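Local atomic coordinates of MaoC domain protein dehydratase (Chloroflexus aurantiacus, PDB entry 4E3E), a protein that catalyses the reversible dehydration of beta-methylmalyl-CoA to mesaconyl-CoA, a step of the glyoxylate assimilation cycle that regenerates acetyl-CoA and produces pyruvate. Residues V68-F73 / V139-R144; I20-T24 / K75-I80; T317-H323 / Y334-V338; V201-H207 / A291-A297; V169-D173 / M299-G303. One frame throughout, in Å; residues are numbered along the deposited sequence.

Contact 1 (V68-F73 / V139-R144)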
# COMPACT_ATOMS: atom_id res chain seq x y z
N VAL A 68 -5.77 15.28 2.82
CA VAL A 68 -6.68 16.21 2.15
C VAL A 68 -5.91 17.18 1.23
O VAL A 68 -6.25 17.36 0.05
CB VAL A 68 -7.54 17.02 3.14
CG1 VAL A 68 -8.33 18.11 2.41
CG2 VAL A 68 -8.50 16.11 3.91
N PHE A 69 -4.87 17.80 1.78
CA PHE A 69 -4.06 18.74 1.00
C PHE A 69 -3.47 18.13 -0.29
O PHE A 69 -3.64 18.71 -1.38
CB PHE A 69 -3.00 19.39 1.87
CG PHE A 69 -2.07 20.30 1.12
CD1 PHE A 69 -2.41 21.63 0.89
CD2 PHE A 69 -0.87 19.82 0.65
CE1 PHE A 69 -1.56 22.47 0.20
CE2 PHE A 69 -0.00 20.66 -0.05
CZ PHE A 69 -0.35 21.99 -0.28
N HIS A 70 -2.78 16.98 -0.17
CA HIS A 70 -2.15 16.34 -1.34
C HIS A 70 -3.13 15.90 -2.40
O HIS A 70 -2.84 15.96 -3.59
CB HIS A 70 -1.28 15.17 -0.91
CG HIS A 70 -0.19 15.55 0.05
ND1 HIS A 70 0.54 16.67 -0.10
CD2 HIS A 70 0.28 14.92 1.21
CE1 HIS A 70 1.44 16.76 0.90
NE2 HIS A 70 1.28 15.69 1.70
N ILE A 71 -4.30 15.47 -1.98
CA ILE A 71 -5.34 15.10 -2.94
C ILE A 71 -5.88 16.32 -3.70
O ILE A 71 -5.97 16.28 -4.94
CB ILE A 71 -6.45 14.27 -2.26
CG1 ILE A 71 -5.89 12.87 -1.94
CG2 ILE A 71 -7.68 14.16 -3.18
CD1 ILE A 71 -6.77 12.02 -1.07
N VAL A 72 -6.22 17.40 -2.98
CA VAL A 72 -6.65 18.67 -3.60
C VAL A 72 -5.55 19.19 -4.54
O VAL A 72 -5.81 19.50 -5.72
CB VAL A 72 -7.05 19.71 -2.52
CG1 VAL A 72 -7.20 21.11 -3.13
CG2 VAL A 72 -8.38 19.30 -1.86
N PHE A 73 -4.32 19.24 -4.04
CA PHE A 73 -3.16 19.64 -4.85
C PHE A 73 -2.99 18.76 -6.08
O PHE A 73 -2.84 19.27 -7.20
CB PHE A 73 -1.89 19.63 -3.98
CG PHE A 73 -0.63 20.09 -4.69
CD1 PHE A 73 0.05 19.26 -5.58
CD2 PHE A 73 -0.08 21.35 -4.41
CE1 PHE A 73 1.24 19.68 -6.19
CE2 PHE A 73 1.10 21.77 -5.00
CZ PHE A 73 1.77 20.93 -5.90
N VAL A 139 -13.40 22.44 2.00
CA VAL A 139 -12.63 21.68 2.97
C VAL A 139 -11.22 22.24 3.01
O VAL A 139 -10.49 22.06 4.00
CB VAL A 139 -12.63 20.16 2.67
CG1 VAL A 139 -14.08 19.63 2.64
CG2 VAL A 139 -11.91 19.85 1.37
N LEU A 140 -10.84 22.93 1.94
CA LEU A 140 -9.52 23.54 1.84
C LEU A 140 -9.51 24.56 0.71
O LEU A 140 -10.04 24.32 -0.38
CB LEU A 140 -8.48 22.46 1.55
CG LEU A 140 -7.05 22.91 1.23
CD1 LEU A 140 -6.42 23.63 2.42
CD2 LEU A 140 -6.20 21.73 0.79
N GLU A 141 -8.91 25.71 1.00
CA GLU A 141 -8.53 26.66 -0.05
C GLU A 141 -7.10 27.16 0.22
O GLU A 141 -6.68 27.25 1.37
CB GLU A 141 -9.52 27.83 -0.13
CG GLU A 141 -9.58 28.69 1.13
CD GLU A 141 -10.51 29.88 0.98
OE1 GLU A 141 -10.55 30.48 -0.10
OE2 GLU A 141 -11.19 30.22 1.95
N TYR A 142 -6.37 27.48 -0.83
CA TYR A 142 -5.01 28.01 -0.67
C TYR A 142 -4.61 28.72 -1.96
O TYR A 142 -5.26 28.58 -3.01
CB TYR A 142 -4.00 26.91 -0.32
CG TYR A 142 -3.88 25.84 -1.38
CD1 TYR A 142 -3.09 26.04 -2.51
CD2 TYR A 142 -4.57 24.63 -1.26
CE1 TYR A 142 -3.00 25.07 -3.51
CE2 TYR A 142 -4.48 23.65 -2.24
CZ TYR A 142 -3.69 23.88 -3.37
OH TYR A 142 -3.60 22.93 -4.36
N ILE A 143 -3.52 29.48 -1.87
CA ILE A 143 -2.91 30.09 -3.03
C ILE A 143 -1.55 29.42 -3.20
O ILE A 143 -0.86 29.16 -2.22
CB ILE A 143 -2.73 31.61 -2.82
CG1 ILE A 143 -4.09 32.31 -2.82
CG2 ILE A 143 -1.80 32.21 -3.88
CD1 ILE A 143 -4.05 33.66 -2.15
N ARG A 144 -1.19 29.11 -4.43
CA ARG A 144 0.17 28.69 -4.69
C ARG A 144 0.62 29.37 -5.97
O ARG A 144 -0.21 29.81 -6.78
CB ARG A 144 0.30 27.15 -4.76
CG ARG A 144 -0.10 26.46 -6.06
CD ARG A 144 0.25 24.99 -5.98
NE ARG A 144 -0.31 24.15 -7.05
CZ ARG A 144 0.42 23.49 -7.95
NH1 ARG A 144 1.76 23.58 -7.96
NH2 ARG A 144 -0.20 22.73 -8.86

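Contact 2 (I20-T24 / K75-I80)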
# COMPACT_ATOMS: atom_id res chain seq x y z
N ILE A 20 -10.45 27.13 -13.77
CA ILE A 20 -10.27 25.79 -14.30
C ILE A 20 -10.95 24.78 -13.37
O ILE A 20 -10.64 24.72 -12.17
CB ILE A 20 -8.78 25.43 -14.44
CG1 ILE A 20 -8.07 26.46 -15.34
CG2 ILE A 20 -8.63 24.01 -14.98
CD1 ILE A 20 -6.56 26.35 -15.33
N VAL A 21 -11.86 23.99 -13.94
CA VAL A 21 -12.51 22.90 -13.21
C VAL A 21 -11.73 21.62 -13.47
O VAL A 21 -11.70 21.14 -14.59
CB VAL A 21 -14.00 22.73 -13.62
CG1 VAL A 21 -14.64 21.55 -12.88
CG2 VAL A 21 -14.77 24.02 -13.35
N HIS A 22 -11.08 21.10 -12.46
CA HIS A 22 -10.24 19.94 -12.58
C HIS A 22 -10.95 18.63 -12.69
O HIS A 22 -12.01 18.43 -12.13
CB HIS A 22 -9.20 19.92 -11.47
CG HIS A 22 -8.39 21.17 -11.37
ND1 HIS A 22 -7.54 21.54 -12.30
CD2 HIS A 22 -8.34 22.14 -10.41
CE1 HIS A 22 -6.97 22.68 -11.96
NE2 HIS A 22 -7.46 23.05 -10.81
N ALA A 23 -10.33 17.69 -13.35
CA ALA A 23 -10.86 16.36 -13.49
C ALA A 23 -10.72 15.49 -12.25
O ALA A 23 -10.02 15.82 -11.34
CB ALA A 23 -10.21 15.68 -14.67
N THR A 24 -11.37 14.35 -12.27
CA THR A 24 -11.15 13.33 -11.28
C THR A 24 -11.46 13.62 -9.86
O THR A 24 -10.63 13.59 -9.02
CB THR A 24 -9.68 12.87 -11.32
OG1 THR A 24 -9.22 12.95 -12.64
CG2 THR A 24 -9.56 11.48 -10.85
N LYS A 75 -5.09 16.98 -7.87
CA LYS A 75 -6.09 17.27 -8.90
C LYS A 75 -5.72 18.45 -9.80
O LYS A 75 -6.12 18.48 -10.97
CB LYS A 75 -7.46 17.59 -8.29
CG LYS A 75 -7.95 16.60 -7.27
CD LYS A 75 -8.23 15.29 -7.92
CE LYS A 75 -7.49 14.16 -7.23
NZ LYS A 75 -7.75 13.07 -8.19
N THR A 76 -4.98 19.41 -9.24
CA THR A 76 -4.66 20.64 -9.97
C THR A 76 -3.45 20.44 -10.87
O THR A 76 -3.24 21.21 -11.82
CB THR A 76 -4.35 21.84 -9.02
OG1 THR A 76 -3.02 21.72 -8.46
CG2 THR A 76 -5.38 21.95 -7.93
N VAL A 77 -2.67 19.41 -10.57
CA VAL A 77 -1.39 19.20 -11.29
C VAL A 77 -1.51 19.11 -12.83
O VAL A 77 -0.75 19.79 -13.55
CB VAL A 77 -0.58 18.03 -10.69
CG1 VAL A 77 0.63 17.68 -11.56
CG2 VAL A 77 -0.13 18.39 -9.27
N PRO A 78 -2.45 18.29 -13.36
CA PRO A 78 -2.57 18.19 -14.83
C PRO A 78 -2.73 19.56 -15.53
O PRO A 78 -2.12 19.78 -16.58
CB PRO A 78 -3.84 17.34 -15.03
CG PRO A 78 -3.93 16.52 -13.78
CD PRO A 78 -3.50 17.48 -12.69
N ASP A 79 -3.49 20.47 -14.92
CA ASP A 79 -3.82 21.76 -15.54
C ASP A 79 -2.92 22.93 -15.14
O ASP A 79 -2.83 23.92 -15.87
CB ASP A 79 -5.27 22.13 -15.22
CG ASP A 79 -6.24 21.04 -15.63
OD1 ASP A 79 -6.18 20.62 -16.80
OD2 ASP A 79 -7.05 20.60 -14.80
N ILE A 80 -2.28 22.83 -13.98
CA ILE A 80 -1.50 23.96 -13.45
C ILE A 80 0.00 23.73 -13.54
O ILE A 80 0.72 24.61 -14.00
CB ILE A 80 -1.91 24.28 -11.99
CG1 ILE A 80 -3.41 24.55 -11.88
CG2 ILE A 80 -1.08 25.45 -11.42
CD1 ILE A 80 -3.94 25.64 -12.79
O HOH W 1 -9.44 20.89 -16.92
O HOH W 2 -7.35 16.21 -12.03
O HOH W 3 -7.71 18.04 -14.65

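Contact 3 (T317-H323 / Y334-V338)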
# COMPACT_ATOMS: atom_id res chain seq x y z
N THR A 317 15.54 18.51 6.71
CA THR A 317 16.87 18.46 6.18
C THR A 317 17.17 17.07 5.69
O THR A 317 16.54 16.14 6.09
CB THR A 317 17.92 18.85 7.21
OG1 THR A 317 17.83 18.00 8.34
CG2 THR A 317 17.71 20.22 7.67
N LYS A 318 18.16 16.94 4.84
CA LYS A 318 18.59 15.64 4.43
C LYS A 318 19.92 15.31 5.02
O LYS A 318 20.81 16.12 5.03
CB LYS A 318 18.61 15.47 2.92
CG LYS A 318 19.45 16.46 2.16
CD LYS A 318 19.82 15.92 0.80
CE LYS A 318 18.94 16.53 -0.24
NZ LYS A 318 19.08 15.94 -1.58
N ASP A 319 20.03 14.11 5.55
CA ASP A 319 21.27 13.60 6.03
C ASP A 319 21.89 14.55 7.02
O ASP A 319 23.05 14.85 6.93
CB ASP A 319 22.20 13.35 4.86
CG ASP A 319 21.64 12.38 3.86
OD1 ASP A 319 20.71 11.65 4.15
OD2 ASP A 319 22.14 12.35 2.75
N ARG A 320 21.10 15.01 7.97
CA ARG A 320 21.41 16.09 8.92
C ARG A 320 22.90 16.41 9.11
O ARG A 320 23.68 15.53 9.51
CB ARG A 320 20.73 15.84 10.27
CG ARG A 320 21.52 15.00 11.26
CD ARG A 320 21.07 15.31 12.68
NE ARG A 320 20.56 16.68 12.76
CZ ARG A 320 20.03 17.21 13.86
NH1 ARG A 320 19.95 16.49 14.97
NH2 ARG A 320 19.59 18.47 13.85
N PRO A 321 23.29 17.67 8.83
CA PRO A 321 24.69 18.09 9.01
C PRO A 321 25.07 18.26 10.50
O PRO A 321 24.23 18.02 11.38
CB PRO A 321 24.75 19.42 8.26
CG PRO A 321 23.37 19.96 8.32
CD PRO A 321 22.45 18.76 8.28
N CYS A 322 26.30 18.64 10.76
CA CYS A 322 26.78 18.80 12.12
C CYS A 322 26.19 19.92 13.03
O CYS A 322 25.79 19.63 14.14
CB CYS A 322 28.31 18.79 12.09
SG CYS A 322 28.98 17.70 10.80
N HIS A 323 26.08 21.16 12.55
CA HIS A 323 25.38 22.23 13.27
C HIS A 323 23.92 21.94 13.46
O HIS A 323 23.22 21.58 12.50
CB HIS A 323 25.58 23.56 12.54
CG HIS A 323 25.30 23.49 11.05
ND1 HIS A 323 26.20 22.99 10.17
CD2 HIS A 323 24.18 23.86 10.30
CE1 HIS A 323 25.68 23.04 8.93
NE2 HIS A 323 24.44 23.57 9.01
N TYR A 334 19.47 29.48 2.06
CA TYR A 334 19.26 28.26 2.81
C TYR A 334 20.49 27.40 2.78
O TYR A 334 21.17 27.31 1.76
CB TYR A 334 18.10 27.49 2.23
CG TYR A 334 16.76 28.08 2.58
CD1 TYR A 334 16.18 27.85 3.83
CD2 TYR A 334 16.06 28.89 1.68
CE1 TYR A 334 14.96 28.38 4.17
CE2 TYR A 334 14.81 29.42 2.02
CZ TYR A 334 14.28 29.17 3.26
OH TYR A 334 13.05 29.68 3.61
N ASP A 335 20.79 26.78 3.92
CA ASP A 335 21.80 25.74 4.04
C ASP A 335 21.54 24.66 2.97
O ASP A 335 20.39 24.29 2.76
CB ASP A 335 21.72 25.14 5.45
CG ASP A 335 22.81 24.13 5.74
OD1 ASP A 335 23.73 24.46 6.51
OD2 ASP A 335 22.74 23.01 5.20
N PRO A 336 22.61 24.17 2.29
CA PRO A 336 22.40 23.18 1.22
C PRO A 336 21.64 21.94 1.69
O PRO A 336 21.02 21.26 0.87
CB PRO A 336 23.83 22.80 0.78
CG PRO A 336 24.78 23.48 1.72
CD PRO A 336 24.02 24.59 2.40
N ALA A 337 21.67 21.66 2.99
CA ALA A 337 21.02 20.48 3.56
C ALA A 337 19.51 20.63 3.76
O ALA A 337 18.80 19.63 3.92
CB ALA A 337 21.69 20.08 4.87
N VAL A 338 19.02 21.87 3.74
CA VAL A 338 17.60 22.14 4.00
C VAL A 338 16.74 21.93 2.74
O VAL A 338 17.02 22.52 1.68
CB VAL A 338 17.37 23.57 4.56
CG1 VAL A 338 15.88 23.87 4.70
CG2 VAL A 338 18.07 23.74 5.90

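Contact 4 (V201-H207 / A291-A297)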
# COMPACT_ATOMS: atom_id res chain seq x y z
N VAL A 201 7.33 30.18 23.17
CA VAL A 201 7.51 30.87 21.89
C VAL A 201 9.01 31.08 21.67
O VAL A 201 9.71 31.53 22.58
CB VAL A 201 6.76 32.22 21.87
CG1 VAL A 201 7.10 33.01 20.61
CG2 VAL A 201 5.25 31.99 21.98
N GLY A 202 9.49 30.70 20.52
CA GLY A 202 10.90 30.74 20.20
C GLY A 202 11.68 29.48 20.49
O GLY A 202 12.77 29.35 20.04
N GLU A 203 11.08 28.54 21.17
CA GLU A 203 11.75 27.31 21.45
C GLU A 203 11.91 26.48 20.20
O GLU A 203 11.10 26.51 19.32
CB GLU A 203 11.08 26.55 22.57
CG GLU A 203 10.28 25.36 22.17
CD GLU A 203 9.73 24.62 23.35
OE1 GLU A 203 8.60 24.86 23.73
OE2 GLU A 203 10.43 23.79 23.90
N LYS A 204 13.01 25.75 20.15
CA LYS A 204 13.32 24.89 19.04
C LYS A 204 13.33 23.45 19.48
O LYS A 204 13.78 23.14 20.55
CB LYS A 204 14.65 25.24 18.41
CG LYS A 204 14.70 26.65 17.91
CD LYS A 204 15.84 26.85 16.97
CE LYS A 204 16.41 28.23 17.15
NZ LYS A 204 16.68 28.80 15.82
N ILE A 205 12.77 22.59 18.65
CA ILE A 205 12.57 21.18 18.97
C ILE A 205 13.21 20.27 17.92
O ILE A 205 12.81 20.28 16.75
CB ILE A 205 11.07 20.85 19.04
CG1 ILE A 205 10.38 21.81 20.02
CG2 ILE A 205 10.85 19.40 19.45
CD1 ILE A 205 8.87 21.78 19.93
N ASP A 206 14.19 19.47 18.34
CA ASP A 206 14.85 18.50 17.47
C ASP A 206 14.01 17.23 17.49
O ASP A 206 13.87 16.60 18.54
CB ASP A 206 16.26 18.24 18.01
CG ASP A 206 17.08 17.30 17.13
OD1 ASP A 206 16.53 16.66 16.21
OD2 ASP A 206 18.29 17.19 17.38
N HIS A 207 13.44 16.84 16.34
CA HIS A 207 12.58 15.65 16.28
C HIS A 207 13.32 14.34 16.26
O HIS A 207 12.70 13.27 16.34
CB HIS A 207 11.56 15.76 15.15
CG HIS A 207 10.68 16.97 15.27
ND1 HIS A 207 9.93 17.21 16.37
CD2 HIS A 207 10.47 18.04 14.40
CE1 HIS A 207 9.27 18.38 16.21
NE2 HIS A 207 9.59 18.88 15.01
N ALA A 291 13.89 16.33 10.79
CA ALA A 291 13.10 17.54 10.96
C ALA A 291 13.38 18.20 12.31
O ALA A 291 13.73 17.53 13.29
CB ALA A 291 11.61 17.23 10.80
N TRP A 292 13.25 19.52 12.32
CA TRP A 292 13.17 20.27 13.57
C TRP A 292 12.14 21.37 13.45
O TRP A 292 11.83 21.83 12.35
CB TRP A 292 14.54 20.80 14.00
CG TRP A 292 15.12 21.85 13.08
CD1 TRP A 292 15.95 21.66 11.97
CD2 TRP A 292 14.94 23.30 13.18
NE1 TRP A 292 16.28 22.87 11.39
CE2 TRP A 292 15.70 23.89 12.07
CE3 TRP A 292 14.24 24.14 14.04
CZ2 TRP A 292 15.75 25.26 11.86
CZ3 TRP A 292 14.30 25.52 13.82
CH2 TRP A 292 15.04 26.06 12.76
N SER A 293 11.60 21.79 14.58
CA SER A 293 10.56 22.82 14.58
C SER A 293 10.86 23.98 15.52
O SER A 293 11.55 23.81 16.52
CB SER A 293 9.18 22.23 14.91
OG SER A 293 8.84 21.26 13.94
N GLU A 294 10.33 25.14 15.17
CA GLU A 294 10.38 26.30 16.07
C GLU A 294 8.95 26.73 16.35
O GLU A 294 8.11 26.72 15.44
CB GLU A 294 11.14 27.44 15.40
CG GLU A 294 11.15 28.73 16.22
CD GLU A 294 11.98 29.81 15.58
OE1 GLU A 294 12.59 29.55 14.53
OE2 GLU A 294 12.03 30.92 16.13
N ILE A 295 8.66 27.10 17.61
CA ILE A 295 7.38 27.73 17.90
C ILE A 295 7.52 29.22 17.55
O ILE A 295 8.15 29.98 18.31
CB ILE A 295 6.94 27.55 19.38
CG1 ILE A 295 6.98 26.07 19.83
CG2 ILE A 295 5.56 28.20 19.61
CD1 ILE A 295 6.13 25.11 19.00
N LEU A 296 6.98 29.61 16.39
CA LEU A 296 7.02 31.01 15.93
C LEU A 296 6.13 31.91 16.77
O LEU A 296 6.46 33.07 17.04
CB LEU A 296 6.60 31.12 14.47
CG LEU A 296 7.50 30.39 13.47
CD1 LEU A 296 6.94 30.53 12.06
CD2 LEU A 296 8.94 30.90 13.57
N ALA A 297 4.98 31.37 17.19
CA ALA A 297 3.97 32.17 17.88
C ALA A 297 2.98 31.27 18.57
O ALA A 297 2.79 30.10 18.17
CB ALA A 297 3.24 33.08 16.89

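Contact 5 (V169-D173 / M299-G303)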
# COMPACT_ATOMS: atom_id res chain seq x y z
N VAL A 169 -2.79 32.59 7.63
CA VAL A 169 -4.24 32.52 7.81
C VAL A 169 -4.54 33.11 9.20
O VAL A 169 -4.01 32.61 10.19
CB VAL A 169 -4.76 31.07 7.73
CG1 VAL A 169 -6.26 31.01 8.05
CG2 VAL A 169 -4.46 30.46 6.35
N PRO A 170 -5.39 34.16 9.27
CA PRO A 170 -5.70 34.76 10.58
C PRO A 170 -6.36 33.77 11.54
O PRO A 170 -7.17 32.94 11.12
CB PRO A 170 -6.69 35.88 10.25
CG PRO A 170 -6.46 36.19 8.81
CD PRO A 170 -6.03 34.90 8.17
N VAL A 171 -6.02 33.87 12.82
CA VAL A 171 -6.55 32.98 13.84
C VAL A 171 -8.09 33.03 13.87
O VAL A 171 -8.75 32.04 14.19
CB VAL A 171 -5.90 33.27 15.23
CG1 VAL A 171 -6.45 34.55 15.86
CG2 VAL A 171 -6.09 32.10 16.17
N THR A 172 -8.65 34.18 13.47
CA THR A 172 -10.11 34.34 13.41
C THR A 172 -10.72 33.58 12.23
O THR A 172 -11.94 33.41 12.19
CB THR A 172 -10.50 35.83 13.33
OG1 THR A 172 -9.71 36.46 12.31
CG2 THR A 172 -10.24 36.52 14.67
N ASP A 173 -9.90 33.11 11.29
CA ASP A 173 -10.37 32.31 10.15
C ASP A 173 -10.25 30.79 10.34
O ASP A 173 -10.70 30.02 9.50
CB ASP A 173 -9.62 32.69 8.85
CG ASP A 173 -10.02 34.06 8.31
OD1 ASP A 173 -11.01 34.65 8.77
OD2 ASP A 173 -9.34 34.54 7.39
N MSE A 299 -1.10 31.64 19.97
CA MSE A 299 -2.26 32.52 19.82
C MSE A 299 -3.46 31.87 20.45
O MSE A 299 -3.66 30.65 20.32
CB MSE A 299 -2.50 32.82 18.31
CG MSE A 299 -1.20 32.73 17.48
SE MSE A 299 -1.48 32.69 15.52
CE MSE A 299 -0.02 33.87 14.86
N ALA A 300 -4.26 32.67 21.17
CA ALA A 300 -5.55 32.22 21.69
C ALA A 300 -6.54 32.09 20.53
O ALA A 300 -6.45 32.83 19.54
CB ALA A 300 -6.09 33.21 22.72
N ILE A 301 -7.50 31.17 20.67
CA ILE A 301 -8.56 31.03 19.70
C ILE A 301 -9.73 31.82 20.25
O ILE A 301 -10.16 31.56 21.38
CB ILE A 301 -8.96 29.55 19.47
CG1 ILE A 301 -7.78 28.72 18.93
CG2 ILE A 301 -10.16 29.46 18.52
CD1 ILE A 301 -7.49 28.92 17.46
N PRO A 302 -10.24 32.80 19.46
CA PRO A 302 -11.37 33.61 19.89
C PRO A 302 -12.54 32.74 20.31
O PRO A 302 -12.92 31.83 19.56
CB PRO A 302 -11.73 34.41 18.63
CG PRO A 302 -10.47 34.46 17.84
CD PRO A 302 -9.74 33.18 18.13
N GLY A 303 -13.08 33.00 21.49
CA GLY A 303 -14.26 32.31 21.99
C GLY A 303 -14.01 30.94 22.62
O GLY A 303 -14.96 30.30 23.09

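Contact 1 (V68-F73 / V139-R144)
R144 NH2, lying over one face of the F73 ring, is gripped by two hydroxyls, those of T76 and S81, while NH1 bonds to OD1 of N87, a residue that probably binds substrate. These partners fix the rotation of the group, and the CE2-CZ rim of F73 lies over one face of the guanidinium: F73 CZ comes within 3.4 Å of R144 NH1, the planes inclined at 36°. The extended chain from CG to NE carries the guanidinium from the strand to the far end of the ring. A leucine in place of R144 would probably leave N87 and both hydroxyls without their donor and uncover one face of the F73 ring. Two residues back, on the same side of the strand, Y142 turns its OH in beneath the helix, 3.4 Å from F73 CA, and takes F69 CE1 over its ring face; the F69 and Y142 planes meet obliquely. L140 suits its place because its CD2 methyl is carried far enough to fit between F69 and V72, reaching F69 CD1 at 3.8 Å and V72 CB at 4.0 Å. V68 and V139 close the apolar row, CG1 to CG2. The axes of 68-73 and 140-144 approach to 9.6 Å and cross at -64°, where helix 65-80 packs on strand 138-149 inside the hotdog fold; V68 and V72 also rest on strand 104-116, L140 and F73 on strand 84-95.

Contact 2 (I20-T24 / K75-I80)
H22 and D79 both set CG anti to their own carbonyl carbon (chi1 -54° and -55°), which slides the imidazole and the carboxylate past each other in nearly the same plane. H22 ND1 then donates to D79 OD2 at 2.7 Å, in a nearly straight bond that uses the anti lone pair of the oxygen. Water 3 donates to the same OD2 and accepts from A23 N, and water 1 adds a weak bond, so a carboxylate suits a place where several donors converge on one atom. The H22 ring is also held from above: T76 CA stands over its centre, 3.7 Å from the H22 ring centroid, in a CH-pi contact, while NE2 bonds to S109 OG. With both nitrogens engaged, the imidazole can hardly turn. K75 folds back through bends at chi2 and chi3 to bring NZ to T24 O at 3.0 Å, in the carbonyl plane; the same NZ is also bonded to OE1 of Q226, its stronger partner. Water 2 links A23 O with K75 O. At the other end I20 CD1 meets I80 CD1 at 3.7 Å. T24 also makes backbone hydrogen bonds to the second subunit and packs on R43 of that chain. The His-carboxylate pair ties strand 19-27, outermost in the sheet of this chain, to the end of helix 65-80, the helix that the sheet wraps in the hotdog fold.

Contact 3 (T317-H323 / Y334-V338)
A long hairpin connection between strands 307-318 and 338-349 is drawn together where D335, the first residue of an Asx turn, meets H323 from across the loop. D335 OD1 receives H323 NE2 at 2.7 Å, while D335 OD2 takes the backbone N of A337 at 2.8 Å through its anti lone pair. One oxygen reaches across to H323 and the other holds its own turn, which is why a short carboxylate suits the place. D335 has CG anti to its backbone N (chi1 -175°), turning the carboxylate toward the imidazole. The histidine bond is less well shaped: its donor approaches from above the carboxylate plane, 43° out of it, and H323 is exposed and poorly ordered, so this clasp is probably looser than its length suggests. An alanine at D335 takes away both oxygens, and would probably leave A337 N without its side-chain acceptor and H323 freer to turn. The same residues, D335 to V338, make a type I beta turn, closed by V338 N on D335 O and leading into the last strand of the chain, 338-349. There K318 N donates to A337 O at 2.9 Å, and T317 pairs with V338 as an antiparallel non-hydrogen-bonded pair, their CG2 methyls 4.0 Å apart on the same face of the sheet. A337, small enough to sit close against P321, presses CB on P321 CD at 3.7 Å, and the CD and CG methylenes of the proline offer it an apolar surface. The aliphatic part of K318 passes A337 O, with its CG 3.7 Å away, before NZ forms a salt bridge with D287.

Contact 4 (V201-H207 / A291-A297)
V201-H207 runs antiparallel to A291-A297, with I205 and S293 as a hydrogen-bonded pair (I205 N to S293 O, 2.7 Å) between the non-hydrogen-bonded pairs K204-E294 and D206-W292. G202 N adds a bond to I295 O, and its positive phi of 92°, where a CB would jam against the preceding carbonyl O, explains the glycine. Among the side chains, H207 sets CG anti to its carbonyl carbon (chi1 -58°), which carries NE2 back along the strand to S293 OG, 2.7 Å away at the ring edge. With ND1 bonded to N263 O and NE2 to S293 OG, the ring's rotation is fixed; I205 O lies over its centre, and the serine also bonds to T314 OG1. The K204 and W292 side chains lie side by side, pointing the same way, with K204 CD 3.8 Å from W292 CZ3, so a long aliphatic stem suits the indole. K204 NZ and E294 OE1, 4.4 Å apart, are near but short of a salt bridge. W292 points its NE1 to P326 O. Strand 204-212 is outermost in the sheet of this chain, next to strand 288-300, with strand 307-318 beyond; helix 250-265 covers H207, A291 and S293, and E203 reaches K4 of the third subunit.

Contact 5 (V169-D173 / M299-G303)
V171 carries most of the apolar contact, reaching toward M299, I301 and P302 with both of its methyl groups. Its chi1 of 75° puts CG1 between the backbone N and the carbonyl carbon and leaves CG2 anti to the N. CG2 is the branch that does most of the touching: it lies 3.7 Å from I301 CD1 and 4.2 Å from the CB of M299, a selenomethionine. The other methyl, CG1, faces P302, 4.2 Å from its CD. A beta-branched residue suits the spot because two methyls on one carbon can face two neighbours at once, CG2 toward M299 and I301, CG1 toward P302. I301 bends back through chi2 so that its end comes closer than its stem, and the two side chains meet at a slant. Beside them T172 offers a methyl in place of its hydroxyl: CG2 lies 3.8 Å from P302 CG, with the side chain and the proline ring at about a right angle. The closest carbon-oxygen approach is V171 CG2 to A300 O, 3.5 Å. Within the loop segment, D173 N bonds to P170 O at 2.7 Å, rounding off a turn that presents V171 to M299-G303, with T172 beside it. The loop after strand 138-149 thus lies against the end of strand 288-300 near the surface, while M299 still pairs through its backbone with A309 of strand 307-318, and I301 turns to L174 and V176.

Contacts 1 and 2 are buried and share helix 65-80; R144 NH2 reaches T76 OG1 to join them. Contact 1 is mainly aromatic and aliphatic, with one buried arginine, whereas contact 2 depends on a histidine-carboxylate bond and waters at the edge strand 19-27, where the second subunit also packs. Contacts 3 and 4 are partly buried, and contact 5 lies at the surface. Contacts 4 and 5 share strand 288-300, but contact 4 is paired by backbone bonds and contact 5 by apolar packing of a few side chains. Contact 3 closes a hairpin end, and R320 salt-bridges D206 of contact 4; both touch the third subunit.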